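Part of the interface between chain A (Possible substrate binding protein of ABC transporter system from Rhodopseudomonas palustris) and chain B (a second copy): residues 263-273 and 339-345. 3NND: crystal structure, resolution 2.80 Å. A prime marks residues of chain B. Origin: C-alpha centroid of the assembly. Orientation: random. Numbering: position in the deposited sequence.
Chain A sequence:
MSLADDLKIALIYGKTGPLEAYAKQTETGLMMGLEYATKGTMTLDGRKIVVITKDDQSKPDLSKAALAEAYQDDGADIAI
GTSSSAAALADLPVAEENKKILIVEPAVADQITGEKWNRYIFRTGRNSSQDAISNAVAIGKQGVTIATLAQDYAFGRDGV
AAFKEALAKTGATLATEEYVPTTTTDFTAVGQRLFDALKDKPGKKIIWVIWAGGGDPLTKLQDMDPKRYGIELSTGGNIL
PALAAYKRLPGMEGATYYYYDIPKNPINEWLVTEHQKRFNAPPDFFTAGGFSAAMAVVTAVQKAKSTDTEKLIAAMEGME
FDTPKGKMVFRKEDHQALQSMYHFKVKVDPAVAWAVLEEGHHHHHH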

# COMPACT_ATOMS: atom_id res chain seq x y z
N PRO A 263 -9.98 13.93 -16.36
CA PRO A 263 -11.28 13.81 -17.02
C PRO A 263 -11.50 15.01 -17.92
O PRO A 263 -11.33 16.13 -17.49
CB PRO A 263 -12.25 13.83 -15.84
CG PRO A 263 -11.50 13.17 -14.75
CD PRO A 263 -10.07 13.65 -14.92
N LYS A 264 -11.86 14.73 -19.16
CA LYS A 264 -12.08 15.74 -20.18
C LYS A 264 -13.19 16.69 -19.73
O LYS A 264 -14.05 16.32 -18.92
CB LYS A 264 -12.50 15.03 -21.47
CG LYS A 264 -11.69 15.36 -22.70
CD LYS A 264 -11.58 14.13 -23.59
CE LYS A 264 -11.39 14.50 -25.04
NZ LYS A 264 -10.92 13.35 -25.86
N ASN A 265 -13.17 17.91 -20.27
CA ASN A 265 -14.20 18.90 -19.99
C ASN A 265 -14.03 20.13 -20.87
O ASN A 265 -13.05 20.23 -21.61
CB ASN A 265 -14.25 19.27 -18.50
CG ASN A 265 -13.04 20.06 -18.06
OD1 ASN A 265 -12.58 20.95 -18.78
ND2 ASN A 265 -12.53 19.76 -16.87
N PRO A 266 -14.99 21.07 -20.83
CA PRO A 266 -14.99 22.13 -21.83
C PRO A 266 -13.77 23.05 -21.80
O PRO A 266 -13.43 23.62 -22.85
CB PRO A 266 -16.26 22.91 -21.50
CG PRO A 266 -17.14 21.92 -20.84
CD PRO A 266 -16.22 21.06 -20.03
N ILE A 267 -13.11 23.19 -20.66
CA ILE A 267 -11.92 24.03 -20.58
C ILE A 267 -10.69 23.23 -20.95
O ILE A 267 -9.77 23.72 -21.62
CB ILE A 267 -11.76 24.65 -19.18
CG1 ILE A 267 -13.03 25.40 -18.78
CG2 ILE A 267 -10.55 25.58 -19.14
CD1 ILE A 267 -12.89 26.15 -17.48
N ASN A 268 -10.68 21.99 -20.50
CA ASN A 268 -9.69 21.01 -20.91
C ASN A 268 -9.49 21.07 -22.39
O ASN A 268 -8.40 21.35 -22.88
CB ASN A 268 -10.19 19.62 -20.58
CG ASN A 268 -9.61 19.11 -19.31
OD1 ASN A 268 -8.55 19.57 -18.88
ND2 ASN A 268 -10.28 18.15 -18.68
N GLU A 269 -10.58 20.77 -23.08
CA GLU A 269 -10.59 20.71 -24.52
C GLU A 269 -10.04 21.99 -25.11
O GLU A 269 -9.13 21.94 -25.93
CB GLU A 269 -12.02 20.48 -25.01
CG GLU A 269 -12.64 19.23 -24.42
CD GLU A 269 -14.13 19.15 -24.65
OE1 GLU A 269 -14.58 19.46 -25.78
OE2 GLU A 269 -14.85 18.77 -23.71
N TRP A 270 -10.58 23.12 -24.68
CA TRP A 270 -10.22 24.39 -25.29
C TRP A 270 -8.74 24.60 -25.15
O TRP A 270 -8.07 25.00 -26.11
CB TRP A 270 -10.95 25.55 -24.62
CG TRP A 270 -10.76 26.84 -25.35
CD1 TRP A 270 -11.55 27.34 -26.36
CD2 TRP A 270 -9.72 27.80 -25.15
NE1 TRP A 270 -11.06 28.56 -26.79
CE2 TRP A 270 -9.93 28.86 -26.06
CE3 TRP A 270 -8.62 27.87 -24.29
CZ2 TRP A 270 -9.09 29.97 -26.13
CZ3 TRP A 270 -7.79 28.97 -24.35
CH2 TRP A 270 -8.03 30.01 -25.26
N LEU A 271 -8.24 24.33 -23.95
CA LEU A 271 -6.83 24.51 -23.65
C LEU A 271 -5.99 23.62 -24.54
O LEU A 271 -5.27 24.12 -25.38
CB LEU A 271 -6.53 24.22 -22.19
CG LEU A 271 -5.07 24.46 -21.78
CD1 LEU A 271 -4.49 25.71 -22.43
CD2 LEU A 271 -4.95 24.52 -20.26
N VAL A 272 -6.10 22.31 -24.38
CA VAL A 272 -5.25 21.37 -25.13
C VAL A 272 -5.29 21.64 -26.62
O VAL A 272 -4.25 21.63 -27.29
CB VAL A 272 -5.65 19.90 -24.89
CG1 VAL A 272 -5.06 19.01 -25.97
CG2 VAL A 272 -5.20 19.44 -23.52
N THR A 273 -6.49 21.89 -27.13
CA THR A 273 -6.70 22.11 -28.55
C THR A 273 -5.95 23.33 -29.01
O THR A 273 -5.17 23.28 -29.96
CB THR A 273 -8.20 22.28 -28.86
OG1 THR A 273 -8.91 21.09 -28.50
CG2 THR A 273 -8.41 22.57 -30.34
N GLN B 339 -13.42 6.01 -18.75
CA GLN B 339 -13.35 7.42 -18.42
C GLN B 339 -12.49 8.14 -19.48
O GLN B 339 -11.42 7.65 -19.85
CB GLN B 339 -12.76 7.57 -17.02
CG GLN B 339 -12.64 8.97 -16.52
CD GLN B 339 -13.95 9.72 -16.61
OE1 GLN B 339 -14.77 9.67 -15.70
NE2 GLN B 339 -14.13 10.44 -17.71
N SER B 340 -12.97 9.27 -19.99
CA SER B 340 -12.32 9.92 -21.14
C SER B 340 -11.36 11.06 -20.76
O SER B 340 -11.80 12.08 -20.24
CB SER B 340 -13.39 10.45 -22.10
OG SER B 340 -12.81 11.07 -23.23
N MSE B 341 -10.07 10.88 -21.05
CA MSE B 341 -9.03 11.80 -20.55
C MSE B 341 -8.29 12.65 -21.58
O MSE B 341 -8.40 12.45 -22.79
CB MSE B 341 -7.96 11.01 -19.81
CG MSE B 341 -8.49 9.88 -18.99
SE MSE B 341 -9.10 10.49 -17.25
CE MSE B 341 -9.18 8.75 -16.35
N TYR B 342 -7.55 13.61 -21.06
CA TYR B 342 -6.44 14.20 -21.78
C TYR B 342 -5.26 13.86 -20.91
O TYR B 342 -5.41 13.59 -19.72
CB TYR B 342 -6.55 15.72 -21.92
CG TYR B 342 -7.49 16.17 -23.00
CD1 TYR B 342 -7.35 15.72 -24.30
CD2 TYR B 342 -8.53 17.04 -22.71
CE1 TYR B 342 -8.21 16.12 -25.29
CE2 TYR B 342 -9.40 17.45 -23.70
CZ TYR B 342 -9.25 16.99 -24.98
OH TYR B 342 -10.13 17.40 -25.95
N HIS B 343 -4.08 13.87 -21.50
CA HIS B 343 -2.90 13.51 -20.75
C HIS B 343 -2.06 14.73 -20.50
O HIS B 343 -1.91 15.59 -21.37
CB HIS B 343 -2.12 12.44 -21.50
CG HIS B 343 -2.99 11.35 -22.03
ND1 HIS B 343 -3.29 10.22 -21.31
CD2 HIS B 343 -3.65 11.23 -23.21
CE1 HIS B 343 -4.07 9.44 -22.03
NE2 HIS B 343 -4.31 10.03 -23.18
N PHE B 344 -1.54 14.82 -19.29
CA PHE B 344 -0.60 15.88 -18.98
C PHE B 344 0.61 15.24 -18.34
O PHE B 344 0.56 14.08 -17.91
CB PHE B 344 -1.22 16.87 -18.00
CG PHE B 344 -2.45 17.54 -18.53
CD1 PHE B 344 -2.43 18.89 -18.85
CD2 PHE B 344 -3.62 16.85 -18.68
CE1 PHE B 344 -3.57 19.52 -19.33
CE2 PHE B 344 -4.76 17.47 -19.17
CZ PHE B 344 -4.73 18.81 -19.49
N LYS B 345 1.70 15.98 -18.31
CA LYS B 345 2.89 15.57 -17.58
C LYS B 345 3.53 16.78 -16.90
O LYS B 345 3.07 17.92 -17.05
CB LYS B 345 3.89 14.87 -18.50
CG LYS B 345 4.40 15.74 -19.65
CD LYS B 345 5.26 14.94 -20.59
CE LYS B 345 5.52 15.71 -21.87
NZ LYS B 345 6.26 14.88 -22.86

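Residues 339′-345′ of chain B approach a chain A segment that changes from extended backbone at Pro263 to a helix beginning at Pro266; the helix and the strand beginning at Met341′ run at 50° to each other, their axes 9.8 Å apart at closest approach. Gln339′ opens the contact, its side chain ending near the ring of Pro263.

At Ser340′ the backbones bond. Lys264 N donates to Ser340′ O at 2.9 Å with a nearly straight N-H...O angle of 163°, the one hydrogen bond between the stretches. Proline has no amide hydrogen, which costs nothing at a non-hydrogen-bonded position; the donor is the amide of the next residue, Lys264. The serine side chain is small enough to let the lysine chain pass close by, with Lys264 CD 3.3 Å from Ser340′ OG.

Met341′, present as selenomethionine, pairs with Pro263 in an antiparallel, non-hydrogen-bonded bridge. Their side chains diverge, yet the long, flexible selenomethionine still brings SE within 4.0 Å of Pro263 CD, an apolar contact.

Tyr342′ is the centrepiece, covered more than any other residue here. Its CB points toward chain A, and its ring is sandwiched: Lys264 CD lies over one face and Val272 CG2 over the opposite face, 4.1 and 4.3 Å from the ring centroid. Both are CH-pi contacts; the lysine lends its aliphatic methylenes, while its NZ is hydrogen-bonded elsewhere in the structure. Asn268 CB meets the ring edge, 3.7 Å from Tyr342′ CD2.

Because side chains alternate along a strand, His343′ points away. Phe344′ reaches back with the end of its ring, placing CZ 4.1 Å from Val272 CG2. Compact and branched, Val272 thus serves both aromatics, one helical turn beyond Asn268. Asn265 caps that helix, its OD1 accepting from Asn268 N at 2.8 Å. Lys345′ lies beyond reach.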